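Local coordinates for 2L protein (PDB 3IT8), which adopts an MHC class I-like fold with an Ig-like domain and probably binds and neutralises host tumour necrosis factor, at residues Glu99-Leu103 against Phe284-Ala290. Residues are numbered along the deposited sequence; the frame is centred on the assembly and turned at random.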
# COMPACT_ATOMS: atom_id res chain seq x y z
N GLU D 99 24.41 18.94 3.71
CA GLU D 99 23.06 19.09 4.19
C GLU D 99 23.06 20.52 4.71
O GLU D 99 23.22 20.76 5.91
CB GLU D 99 22.77 18.11 5.32
CG GLU D 99 21.74 17.08 4.93
CD GLU D 99 21.29 16.21 6.09
OE1 GLU D 99 20.84 16.76 7.12
OE2 GLU D 99 21.38 14.96 5.98
N THR D 100 22.92 21.48 3.79
CA THR D 100 22.90 22.91 4.10
C THR D 100 21.44 23.35 4.22
O THR D 100 20.80 23.66 3.22
CB THR D 100 23.56 23.70 2.96
OG1 THR D 100 24.86 23.17 2.71
CG2 THR D 100 23.67 25.17 3.31
N GLY D 101 20.92 23.39 5.44
CA GLY D 101 19.52 23.76 5.61
C GLY D 101 18.65 22.72 4.91
O GLY D 101 18.83 21.52 5.11
N LEU D 102 17.73 23.18 4.07
CA LEU D 102 16.86 22.28 3.34
C LEU D 102 17.57 21.61 2.18
O LEU D 102 17.23 20.49 1.80
CB LEU D 102 15.65 23.02 2.79
CG LEU D 102 14.58 23.53 3.74
CD1 LEU D 102 13.42 24.06 2.91
CD2 LEU D 102 14.12 22.40 4.67
N LEU D 103 18.55 22.30 1.61
CA LEU D 103 19.30 21.77 0.48
C LEU D 103 20.20 20.60 0.87
O LEU D 103 20.68 20.53 2.01
CB LEU D 103 20.14 22.86 -0.17
CG LEU D 103 19.40 24.15 -0.53
CD1 LEU D 103 20.37 25.09 -1.25
CD2 LEU D 103 18.20 23.84 -1.40
N PHE D 284 19.95 29.58 2.80
CA PHE D 284 19.89 28.20 3.30
C PHE D 284 21.04 27.93 4.24
O PHE D 284 22.20 28.01 3.85
CB PHE D 284 19.93 27.22 2.14
CG PHE D 284 18.76 27.32 1.23
CD1 PHE D 284 18.77 28.20 0.16
CD2 PHE D 284 17.63 26.52 1.43
CE1 PHE D 284 17.68 28.28 -0.71
CE2 PHE D 284 16.53 26.59 0.57
CZ PHE D 284 16.55 27.47 -0.50
N HIS D 285 20.71 27.62 5.49
CA HIS D 285 21.72 27.33 6.50
C HIS D 285 21.15 26.36 7.54
O HIS D 285 19.93 26.23 7.66
CB HIS D 285 22.15 28.62 7.17
CG HIS D 285 23.20 28.44 8.20
ND1 HIS D 285 24.53 28.28 7.88
CD2 HIS D 285 23.13 28.34 9.55
CE1 HIS D 285 25.23 28.10 8.99
NE2 HIS D 285 24.40 28.13 10.01
N ASP D 286 22.02 25.69 8.29
CA ASP D 286 21.56 24.74 9.31
C ASP D 286 20.58 25.37 10.29
O ASP D 286 19.55 24.79 10.61
CB ASP D 286 22.76 24.13 10.03
CG ASP D 286 23.34 22.94 9.28
OD1 ASP D 286 23.11 22.84 8.06
OD2 ASP D 286 24.04 22.11 9.93
N THR D 287 20.92 26.56 10.77
CA THR D 287 20.02 27.28 11.66
C THR D 287 19.08 27.90 10.63
O THR D 287 19.53 28.23 9.54
CB THR D 287 20.79 28.37 12.44
OG1 THR D 287 21.31 29.35 11.54
CG2 THR D 287 21.96 27.74 13.19
N LEU D 288 17.80 28.04 10.93
CA LEU D 288 16.84 28.57 9.94
C LEU D 288 16.86 27.80 8.62
O LEU D 288 17.41 28.28 7.64
CB LEU D 288 17.05 30.08 9.66
CG LEU D 288 18.21 30.96 9.10
CD1 LEU D 288 19.33 31.01 10.09
CD2 LEU D 288 18.70 30.52 7.74
N GLU D 289 16.27 26.60 8.59
CA GLU D 289 16.24 25.76 7.39
C GLU D 289 16.29 26.53 6.06
O GLU D 289 17.05 26.19 5.15
CB GLU D 289 15.02 24.84 7.42
CG GLU D 289 15.04 23.82 8.55
CD GLU D 289 13.88 22.83 8.47
OE1 GLU D 289 12.71 23.27 8.50
OE2 GLU D 289 14.14 21.60 8.39
N ALA D 290 15.49 27.58 5.95
CA ALA D 290 15.49 28.40 4.75
C ALA D 290 14.63 29.64 4.97
O ALA D 290 13.40 29.54 5.02
CB ALA D 290 14.97 27.62 3.57
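L103 lies over the ring of F284 where the β-hairpin turn of the MHC-like platform meets the loop between strands 279-284 and 291-293, the F-G loop of the Ig-like domain. L103 CG stands 3.8 Å from the F284 ring centroid and 22° off the ring normal, a CH-π contact in which CD1 reaches the CG-CD1 side of the ring and CD2 the CD2-CE2 side. L102 comes instead to the ring edge, with CB 4.2 Å from F284 CD2. Its forked end then divides: L102 CD1 packs on A290 CB at 3.9 Å, while CD2 lies against E289 CB at 3.8 Å, a less certain placement because the E289 side chain is poorly ordered.

Two backbone N-H groups of the turn point across the interface. L102 N donates to E289 O at 3.3 Å, tilted 32° from the carbonyl plane. G101 N makes a weak but nearly straight bond to D286 OD1 (3.5 Å, 171°).

These donors are presented by a type II' turn from T100 to L103, with G101 at its second position, and a weak L103 N to T100 O bond closes it. The other carboxylate oxygen, D286 OD2, accepts the stronger bond, from the backbone N of I1, and F284 meets Y228 edge-to-face. With CG2 anti to its backbone N, T100 lays this methyl against the F284 carbonyl, while OG1 hydrogen-bonds D211 OD2.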